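Local atomic coordinates of Plm1 (Streptomyces sp. HK803, PDB entry 4HXY), a protein that probably reduces a polyketide intermediate with NADPH, as the first-module ketoreductase domain of the phoslactomycin synthase, needed for a cis-alkene. Residues Thr89-Gly94 against Asp99-Asp104; Ala213-Leu218 against Glu266-Arg271; Leu306-Leu311 against Asp343-Arg348; Arg348-Glu351 against Arg355-Ser358. One frame throughout, in Å; residues are numbered along the deposited sequence.

The four contacts follow one another along the chain; none nests in or crosses another. Contact 1 closes a short loop between strand 85-90 and helix 105-120 in the N-terminal part. Contact 2 spans 47 residues and joins strand 215-220 to the end of helix 253-265, just before strand 270-275. Contact 3 brings helix 290-310 and helix 333-351 together over strand 316-322. Contact 4 starts on Arg348, where contact 3 ends, and closes the three-residue loop that leads toward strand 357-361. Val270 touches Leu311 between contacts 2 and 3. Ala103 of contact 1 packs on helix 333-351, so the N-terminal part meets the NADPH-binding part there.

Contact 1 of 4, residues Thr89-Gly94 against Asp99-Asp104; sequences TSRAVG and DDPAAD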
# COMPACT_ATOMS: atom_id res chain seq x y z
N THR A 89 5.06 -7.92 -13.16
CA THR A 89 3.65 -7.84 -12.85
C THR A 89 2.94 -7.19 -14.04
O THR A 89 3.59 -6.80 -15.00
CB THR A 89 3.42 -6.94 -11.63
OG1 THR A 89 3.95 -5.63 -11.88
CG2 THR A 89 4.11 -7.53 -10.41
N SER A 90 1.62 -7.14 -13.97
CA SER A 90 0.79 -6.34 -14.87
C SER A 90 -0.36 -5.71 -14.07
O SER A 90 -0.87 -6.30 -13.10
CB SER A 90 0.25 -7.20 -16.03
OG SER A 90 -0.64 -8.17 -15.52
N ARG A 91 -0.71 -4.48 -14.44
CA ARG A 91 -1.79 -3.71 -13.82
C ARG A 91 -1.48 -3.34 -12.36
O ARG A 91 -2.38 -3.01 -11.62
CB ARG A 91 -3.15 -4.45 -13.91
CG ARG A 91 -3.65 -4.76 -15.35
CD ARG A 91 -4.83 -5.74 -15.35
NE ARG A 91 -5.97 -5.24 -14.60
CZ ARG A 91 -6.87 -5.98 -13.94
NH1 ARG A 91 -6.78 -7.31 -13.91
NH2 ARG A 91 -7.86 -5.37 -13.30
N ALA A 92 -0.20 -3.35 -11.97
CA ALA A 92 0.18 -3.20 -10.56
C ALA A 92 0.36 -1.72 -10.16
O ALA A 92 0.25 -1.38 -8.98
CB ALA A 92 1.43 -4.02 -10.24
N VAL A 93 0.63 -0.87 -11.15
CA VAL A 93 0.93 0.55 -10.96
C VAL A 93 0.20 1.40 -12.01
O VAL A 93 -0.13 0.92 -13.11
CB VAL A 93 2.47 0.83 -11.02
CG1 VAL A 93 3.20 0.06 -9.92
CG2 VAL A 93 3.07 0.48 -12.38
N GLY A 94 -0.04 2.65 -11.64
CA GLY A 94 -0.69 3.63 -12.51
C GLY A 94 0.36 4.66 -12.87
O GLY A 94 0.72 5.49 -12.05
N ASP A 99 -2.58 4.98 -21.84
CA ASP A 99 -2.70 3.52 -21.95
C ASP A 99 -2.47 2.79 -20.62
O ASP A 99 -2.08 1.62 -20.60
CB ASP A 99 -1.75 2.98 -23.04
CG ASP A 99 -0.28 3.16 -22.69
OD1 ASP A 99 0.03 3.95 -21.77
OD2 ASP A 99 0.57 2.53 -23.36
N ASP A 100 -2.72 3.49 -19.51
CA ASP A 100 -2.70 2.84 -18.20
C ASP A 100 -3.87 1.87 -18.11
O ASP A 100 -5.01 2.26 -18.35
CB ASP A 100 -2.84 3.86 -17.08
CG ASP A 100 -1.52 4.18 -16.40
OD1 ASP A 100 -0.63 3.28 -16.25
OD2 ASP A 100 -1.40 5.36 -16.00
N PRO A 101 -3.59 0.61 -17.74
CA PRO A 101 -4.69 -0.30 -17.50
C PRO A 101 -5.45 0.02 -16.21
O PRO A 101 -5.00 0.85 -15.40
CB PRO A 101 -4.00 -1.65 -17.38
CG PRO A 101 -2.66 -1.34 -16.85
CD PRO A 101 -2.29 -0.05 -17.50
N ALA A 102 -6.58 -0.65 -16.03
CA ALA A 102 -7.36 -0.54 -14.81
C ALA A 102 -6.59 -1.18 -13.65
O ALA A 102 -5.85 -2.15 -13.85
CB ALA A 102 -8.70 -1.21 -14.98
N ALA A 103 -6.77 -0.65 -12.45
CA ALA A 103 -6.02 -1.10 -11.26
C ALA A 103 -6.32 -2.56 -10.90
O ALA A 103 -7.50 -3.00 -10.95
CB ALA A 103 -6.32 -0.18 -10.07
N ASP A 104 -5.26 -3.31 -10.59
CA ASP A 104 -5.37 -4.67 -10.08
C ASP A 104 -4.89 -4.58 -8.63
O ASP A 104 -3.71 -4.34 -8.39
CB ASP A 104 -4.49 -5.63 -10.89
CG ASP A 104 -4.51 -7.07 -10.40
OD1 ASP A 104 -4.74 -7.36 -9.21
OD2 ASP A 104 -4.23 -7.97 -11.24
O HOH W 1 -2.97 -8.23 -13.49
O HOH W 2 -2.97 -1.41 -9.35
O HOH W 3 -9.80 -3.14 -12.22
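Arg91 and Asp104 form the tight part of this contact. Arg91 CB sits 3.5 Å from Asp104 CB, and the two side chains cross at about a right angle. Asp104 CB rests over the centre of one face of the Arg91 guanidinium. The backbones also meet here: Asp104 N donates to Arg91 O over 3.1 Å. Arg91 CG lies anti to the carbonyl carbon (chi1 -60°) and packs on Pro101 CB at 3.7 Å. A bend at chi3 then turns NE onto Ala102 O, 3.2 Å away. NE approaches that oxygen from above the carbonyl plane.

The contact closes the loop from strand 85-90 into helix 105-120, in what is probably the structural subdomain of a modular ketoreductase. Asp104 is the N-cap of that helix, and its OD1 accepts the amide of Ala107. Ala102 and Ala103 meet helix 333-351, where Glu351 OE1 accepts the amide of Ala103.

The polar ends of the same pair fit more loosely and hold water. Asp104 OD2 is 3.8 Å from Arg91 NH1, a long salt bridge. OD2 stands off the flat of the guanidinium, so the attraction is electrostatic and is not a hydrogen bond. Water 1 donates to this OD2 over 2.6 Å and also to Ser90 O. Water 3 lies in plane at the guanidinium edge and donates to Ala103 O. At the far end, Asp100 OD2 only brushes Gly94 C at 3.7 Å. The Asp100 carboxylate is held instead by the amides of Val95, Gly96 and Thr97 and by Arg164.

Contact 2 of 4, residues Ala213-Leu218 against Glu266-Arg271; sequences ADRILL and EGAPVR
Arg215 points its guanidinium edge at Glu266 and turns one flat face to Ala268. These two approaches, at the edge and over the face, make up the contact. The Arg215 side chain leaves the strand with CG anti to the carbonyl carbon (chi1 -62°). It then runs extended from CG to NE, which carries the charged end across to the other segment. Glu266 is also extended beyond CG, and the two side chains meet at an oblique angle.

The pair is not a flat, two-pronged match. The guanidinium and carboxylate planes stand 57° apart. Arg215 NH2 donates to Glu266 OE1 over 3.1 Å, with the oxygen in the guanidinium plane. Seen from the acid, the donor comes from well above the carboxylate plane. Arg215 NH1 adds two weak bonds, to Glu266 OE1 at 3.3 Å and to Glu266 OE2 at 3.4 Å. One oxygen is thus shared by both terminal nitrogens of Arg215.

Ala268 CB sits over the centre of the guanidinium, 3.7 Å from Arg215 CZ. Its methyl covers that face while the acid takes the edge. The site is near the surface, so the salt bridge is probably weakened by solvent. Arg215 also touches Thr189 of the neighbouring strand and Leu263 of helix 253-265.

Gly267, between the two partners, has positive phi and ends helix 253-265 in a Schellman motif. Strands 215-220 and 270-275 both run parallel to strand 189-193, one on each side of it. This order, with a helix leading into the second flanking strand, is that of the Rossmann fold of short-chain dehydrogenases and reductases.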
# COMPACT_ATOMS: atom_id res chain seq x y z
N ALA A 213 -22.81 14.65 11.44
CA ALA A 213 -23.33 13.30 11.26
C ALA A 213 -24.53 13.00 12.15
O ALA A 213 -24.70 13.62 13.21
CB ALA A 213 -22.23 12.25 11.51
N ASP A 214 -25.33 12.03 11.73
CA ASP A 214 -26.41 11.49 12.57
C ASP A 214 -25.93 10.39 13.52
O ASP A 214 -26.37 10.32 14.67
CB ASP A 214 -27.53 10.91 11.71
CG ASP A 214 -28.36 11.98 11.00
OD1 ASP A 214 -28.41 13.15 11.48
OD2 ASP A 214 -28.97 11.65 9.93
N ARG A 215 -25.04 9.52 13.04
CA ARG A 215 -24.61 8.31 13.76
C ARG A 215 -23.14 8.03 13.49
O ARG A 215 -22.71 8.09 12.35
CB ARG A 215 -25.37 7.09 13.30
CG ARG A 215 -26.82 7.13 13.53
CD ARG A 215 -27.35 5.73 13.50
NE ARG A 215 -28.81 5.75 13.44
CZ ARG A 215 -29.56 4.67 13.45
NH1 ARG A 215 -28.99 3.46 13.52
NH2 ARG A 215 -30.88 4.79 13.39
N ILE A 216 -22.41 7.70 14.55
CA ILE A 216 -21.01 7.30 14.43
C ILE A 216 -20.88 5.87 14.95
O ILE A 216 -21.24 5.59 16.10
CB ILE A 216 -20.09 8.26 15.19
CG1 ILE A 216 -20.22 9.67 14.62
CG2 ILE A 216 -18.62 7.79 15.10
CD1 ILE A 216 -19.60 10.74 15.49
N LEU A 217 -20.45 4.97 14.09
CA LEU A 217 -20.29 3.56 14.43
C LEU A 217 -18.80 3.20 14.43
O LEU A 217 -18.11 3.38 13.41
CB LEU A 217 -21.04 2.67 13.45
CG LEU A 217 -22.57 2.75 13.39
CD1 LEU A 217 -23.08 1.51 12.72
CD2 LEU A 217 -23.18 2.86 14.78
N LEU A 218 -18.33 2.70 15.57
CA LEU A 218 -16.94 2.31 15.74
C LEU A 218 -16.90 0.80 15.67
O LEU A 218 -17.53 0.11 16.49
CB LEU A 218 -16.40 2.78 17.08
CG LEU A 218 -16.53 4.25 17.44
CD1 LEU A 218 -15.89 4.45 18.79
CD2 LEU A 218 -15.91 5.20 16.39
N GLU A 266 -33.25 0.73 8.78
CA GLU A 266 -33.61 1.80 9.70
C GLU A 266 -33.70 3.18 9.04
O GLU A 266 -34.09 4.14 9.70
CB GLU A 266 -32.56 1.91 10.81
CG GLU A 266 -32.54 0.79 11.79
CD GLU A 266 -31.56 1.06 12.90
OE1 GLU A 266 -31.86 1.92 13.76
OE2 GLU A 266 -30.48 0.43 12.90
N GLY A 267 -33.32 3.29 7.77
CA GLY A 267 -33.29 4.57 7.07
C GLY A 267 -32.07 5.39 7.44
O GLY A 267 -32.08 6.62 7.28
N ALA A 268 -31.03 4.71 7.92
CA ALA A 268 -29.76 5.35 8.33
C ALA A 268 -28.59 4.62 7.67
O ALA A 268 -27.68 4.15 8.35
CB ALA A 268 -29.60 5.34 9.85
N PRO A 269 -28.62 4.52 6.33
CA PRO A 269 -27.57 3.77 5.62
C PRO A 269 -26.18 4.38 5.82
O PRO A 269 -26.06 5.59 5.98
CB PRO A 269 -28.01 3.86 4.16
CG PRO A 269 -28.81 5.12 4.09
CD PRO A 269 -29.53 5.20 5.39
N VAL A 270 -25.15 3.53 5.85
CA VAL A 270 -23.76 3.98 5.87
C VAL A 270 -23.55 4.89 4.68
O VAL A 270 -23.86 4.51 3.55
CB VAL A 270 -22.75 2.79 5.81
CG1 VAL A 270 -21.29 3.31 5.68
CG2 VAL A 270 -22.91 1.89 7.03
N ARG A 271 -23.06 6.11 4.96
CA ARG A 271 -22.73 7.10 3.93
C ARG A 271 -21.23 7.40 3.82
O ARG A 271 -20.78 7.82 2.78
CB ARG A 271 -23.48 8.42 4.19
CG ARG A 271 -25.02 8.27 4.25
CD ARG A 271 -25.56 7.65 2.98
NE ARG A 271 -25.22 8.45 1.80
CZ ARG A 271 -24.90 7.96 0.61
NH1 ARG A 271 -24.84 6.65 0.39
NH2 ARG A 271 -24.62 8.81 -0.38

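Contact 3 of 4, residues Leu306-Leu311 against Asp343-Arg348; sequences LLDELL and DALARR
The helical segments that carry Asp308 and Leu345 run in roughly the same direction, with the CA atoms of these residues 8.5 Å apart. They are the nearest CA atoms of the two segments, so side chains alone bridge the gap. Asp308, on helix 290-310, lies near the end of its helix, for Leu311 already leaves helical geometry. Helix 333-351, which carries Leu345 and Arg348, continues past Arg348.

Asp308 CG stands anti to the backbone N (chi1 172°), which aims the carboxylate at the other helix. Leu345 and Asp308 slide past each other in opposite directions, with Leu345 CD1 4.0 Å from Asp308 OD2. Both also touch Phe317 of strand 316-322 beneath. Arg348 bends at chi3, and this brings its edge round to the acid. Its NH2 donates to Asp308 OD2 over 3.0 Å. The oxygen is in the guanidinium plane, but the donor sits above the carboxylate plane. Water 4 lies at the same edge and accepts from Arg348 NE at 2.9 Å.

The other oxygen, Asp308 OD1, pairs with Arg349. One buried carboxylate therefore meets two successive arginines, one at each oxygen. Such a setting would be expected to keep Asp308 ionised. Between these two segments the link is mainly one of charge.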
# COMPACT_ATOMS: atom_id res chain seq x y z
N LEU A 306 -14.12 -6.01 0.99
CA LEU A 306 -15.50 -6.34 1.39
C LEU A 306 -16.32 -5.06 1.52
O LEU A 306 -17.45 -4.99 1.02
CB LEU A 306 -15.50 -7.11 2.70
CG LEU A 306 -16.85 -7.62 3.23
CD1 LEU A 306 -17.56 -8.50 2.22
CD2 LEU A 306 -16.62 -8.35 4.54
N LEU A 307 -15.74 -4.03 2.13
CA LEU A 307 -16.42 -2.74 2.26
C LEU A 307 -16.76 -2.14 0.90
O LEU A 307 -17.84 -1.60 0.70
CB LEU A 307 -15.60 -1.74 3.05
CG LEU A 307 -15.48 -2.00 4.55
CD1 LEU A 307 -14.24 -1.31 5.12
CD2 LEU A 307 -16.75 -1.56 5.29
N ASP A 308 -15.81 -2.19 -0.03
CA ASP A 308 -16.00 -1.66 -1.36
C ASP A 308 -17.17 -2.39 -2.04
O ASP A 308 -18.02 -1.76 -2.68
CB ASP A 308 -14.71 -1.83 -2.18
CG ASP A 308 -14.88 -1.47 -3.65
OD1 ASP A 308 -15.17 -0.31 -3.99
OD2 ASP A 308 -14.72 -2.37 -4.48
N GLU A 309 -17.20 -3.70 -1.91
CA GLU A 309 -18.25 -4.50 -2.53
C GLU A 309 -19.65 -4.22 -1.96
O GLU A 309 -20.64 -4.08 -2.72
CB GLU A 309 -17.90 -5.97 -2.43
CG GLU A 309 -18.93 -6.89 -3.09
CD GLU A 309 -18.75 -8.32 -2.69
OE1 GLU A 309 -17.62 -8.70 -2.30
OE2 GLU A 309 -19.77 -9.07 -2.72
N LEU A 310 -19.73 -4.14 -0.64
CA LEU A 310 -21.03 -4.04 0.04
C LEU A 310 -21.57 -2.60 0.05
O LEU A 310 -22.77 -2.39 0.34
CB LEU A 310 -20.94 -4.56 1.48
CG LEU A 310 -20.56 -6.03 1.69
CD1 LEU A 310 -20.47 -6.38 3.20
CD2 LEU A 310 -21.51 -6.96 0.96
N LEU A 311 -20.72 -1.63 -0.23
CA LEU A 311 -21.09 -0.21 -0.13
C LEU A 311 -20.74 0.54 -1.41
O LEU A 311 -19.82 1.36 -1.43
CB LEU A 311 -20.38 0.41 1.06
CG LEU A 311 -20.85 -0.10 2.41
CD1 LEU A 311 -19.95 0.37 3.52
CD2 LEU A 311 -22.31 0.37 2.65
N ASP A 343 -3.91 1.51 -1.67
CA ASP A 343 -3.73 2.62 -2.60
C ASP A 343 -4.32 2.24 -3.94
O ASP A 343 -4.96 3.06 -4.60
CB ASP A 343 -2.24 2.98 -2.73
CG ASP A 343 -1.60 3.36 -1.39
OD1 ASP A 343 -2.34 3.65 -0.41
OD2 ASP A 343 -0.34 3.38 -1.29
N ALA A 344 -4.14 0.98 -4.35
CA ALA A 344 -4.68 0.52 -5.63
C ALA A 344 -6.19 0.44 -5.62
O ALA A 344 -6.82 0.77 -6.62
CB ALA A 344 -4.11 -0.83 -6.04
N LEU A 345 -6.77 0.02 -4.50
CA LEU A 345 -8.22 -0.06 -4.38
C LEU A 345 -8.83 1.34 -4.52
O LEU A 345 -9.85 1.48 -5.19
CB LEU A 345 -8.63 -0.67 -3.05
CG LEU A 345 -10.12 -0.73 -2.80
CD1 LEU A 345 -10.85 -1.52 -3.87
CD2 LEU A 345 -10.34 -1.30 -1.39
N ALA A 346 -8.22 2.37 -3.92
CA ALA A 346 -8.77 3.71 -4.09
C ALA A 346 -8.77 4.10 -5.56
O ALA A 346 -9.75 4.67 -6.04
CB ALA A 346 -8.03 4.74 -3.24
N ARG A 347 -7.68 3.81 -6.27
CA ARG A 347 -7.62 4.10 -7.72
C ARG A 347 -8.71 3.34 -8.47
O ARG A 347 -9.37 3.90 -9.35
CB ARG A 347 -6.25 3.75 -8.29
CG ARG A 347 -5.15 4.65 -7.83
CD ARG A 347 -3.85 4.51 -8.63
NE ARG A 347 -3.15 3.27 -8.33
CZ ARG A 347 -3.08 2.20 -9.13
NH1 ARG A 347 -3.65 2.19 -10.34
NH2 ARG A 347 -2.40 1.13 -8.71
N ARG A 348 -8.89 2.08 -8.12
CA ARG A 348 -9.86 1.22 -8.78
C ARG A 348 -11.27 1.76 -8.59
O ARG A 348 -12.06 1.84 -9.55
CB ARG A 348 -9.76 -0.22 -8.26
CG ARG A 348 -10.53 -1.22 -9.08
CD ARG A 348 -10.48 -2.60 -8.48
NE ARG A 348 -11.41 -2.75 -7.35
CZ ARG A 348 -11.60 -3.87 -6.67
NH1 ARG A 348 -10.90 -4.96 -6.96
NH2 ARG A 348 -12.50 -3.91 -5.70
O HOH W 4 -13.43 -0.80 -6.67

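Contact 4 of 4, residues Arg348-Glu351 against Arg355-Ser358; sequences RRRE and RAVS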
# COMPACT_ATOMS: atom_id res chain seq x y z
N ARG A 348 -8.89 2.08 -8.12
CA ARG A 348 -9.86 1.22 -8.78
C ARG A 348 -11.27 1.76 -8.59
O ARG A 348 -12.06 1.84 -9.55
CB ARG A 348 -9.76 -0.22 -8.26
CG ARG A 348 -10.53 -1.22 -9.08
CD ARG A 348 -10.48 -2.60 -8.48
NE ARG A 348 -11.41 -2.75 -7.35
CZ ARG A 348 -11.60 -3.87 -6.67
NH1 ARG A 348 -10.90 -4.96 -6.96
NH2 ARG A 348 -12.50 -3.91 -5.70
N ARG A 349 -11.57 2.19 -7.38
CA ARG A 349 -12.91 2.67 -7.06
C ARG A 349 -13.20 3.98 -7.81
O ARG A 349 -14.30 4.17 -8.35
CB ARG A 349 -13.05 2.84 -5.52
CG ARG A 349 -14.41 3.27 -5.06
CD ARG A 349 -14.57 3.10 -3.53
NE ARG A 349 -15.86 3.61 -3.07
CZ ARG A 349 -16.94 2.89 -2.84
NH1 ARG A 349 -16.91 1.58 -2.98
NH2 ARG A 349 -18.06 3.50 -2.45
N ARG A 350 -12.22 4.88 -7.88
CA ARG A 350 -12.37 6.11 -8.66
C ARG A 350 -12.58 5.84 -10.16
O ARG A 350 -13.36 6.56 -10.80
CB ARG A 350 -11.21 7.06 -8.45
CG ARG A 350 -11.19 7.64 -7.05
CD ARG A 350 -10.26 8.85 -6.94
NE ARG A 350 -8.88 8.56 -7.32
CZ ARG A 350 -7.93 8.13 -6.48
NH1 ARG A 350 -8.18 7.94 -5.18
NH2 ARG A 350 -6.71 7.88 -6.93
N GLU A 351 -11.94 4.80 -10.68
CA GLU A 351 -12.09 4.39 -12.09
C GLU A 351 -13.53 3.95 -12.36
O GLU A 351 -14.04 4.07 -13.49
CB GLU A 351 -11.10 3.26 -12.45
CG GLU A 351 -9.69 3.76 -12.54
CD GLU A 351 -8.62 2.67 -12.68
OE1 GLU A 351 -8.87 1.46 -12.47
OE2 GLU A 351 -7.47 3.06 -13.00
N ARG A 355 -16.27 7.85 -5.23
CA ARG A 355 -15.31 8.58 -4.40
C ARG A 355 -14.45 7.62 -3.58
O ARG A 355 -14.95 6.61 -3.09
CB ARG A 355 -16.02 9.58 -3.48
CG ARG A 355 -16.37 10.88 -4.23
CD ARG A 355 -17.07 11.89 -3.37
NE ARG A 355 -16.23 12.34 -2.27
CZ ARG A 355 -15.31 13.29 -2.34
NH1 ARG A 355 -14.62 13.62 -1.25
NH2 ARG A 355 -15.06 13.93 -3.49
N ALA A 356 -13.16 7.93 -3.50
CA ALA A 356 -12.22 7.16 -2.67
C ALA A 356 -10.92 7.91 -2.52
O ALA A 356 -10.46 8.53 -3.47
CB ALA A 356 -11.94 5.78 -3.25
N VAL A 357 -10.35 7.89 -1.32
CA VAL A 357 -8.99 8.34 -1.11
C VAL A 357 -8.26 7.40 -0.17
O VAL A 357 -8.83 6.93 0.81
CB VAL A 357 -8.93 9.77 -0.58
CG1 VAL A 357 -9.65 9.93 0.80
CG2 VAL A 357 -7.43 10.27 -0.56
N SER A 358 -6.99 7.14 -0.50
CA SER A 358 -6.11 6.39 0.38
C SER A 358 -5.00 7.32 0.81
O SER A 358 -4.25 7.82 -0.03
CB SER A 358 -5.52 5.19 -0.34
OG SER A 358 -4.72 4.41 0.53
O HOH W 5 -17.59 6.26 -2.60
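Arg349 and Arg350, near the end of helix 333-351, each reach a backbone oxygen of the chain that returns after a three-residue loop. The loop belongs to a beta-alpha-beta unit of the Rossmann fold: helix 333-351 connects strand 316-322 to the parallel strand 357-361.

Arg349 can be followed outward atom by atom. Its CB lies 3.9 Å from Ala356 CB. CG, anti to the backbone N (chi1 -177°), comes to 3.9 Å from Arg355 O. CD is 3.6 Å from Arg355 O and also packs on Ala356 CB. The chain is extended from CG to NE, so it runs alongside the start of the returning segment. NE then donates to Arg355 O over 3.1 Å, with that oxygen in the guanidinium plane. Arg349 NH2 donates to water 5 at 2.8 Å, and the water lies in the same plane and within bonding distance of Arg355 O. One edge of the guanidinium thus meets the same carbonyl directly, and perhaps also through water.

Further interactions hold the group. NH1 pairs with Asp308, NH2 also donates to Leu311 O, and Phe317 makes a cation-pi contact with it. With several N-H groups engaged, this buried arginine should have little freedom to turn.

Arg350 takes another course. It bends at chi3 so that its tip swings to the next carbonyl, and Asp406 is a second partner of its NH1. Arg350 NH1 donates to Ala356 O over 2.9 Å, from a position 47° out of the carbonyl plane.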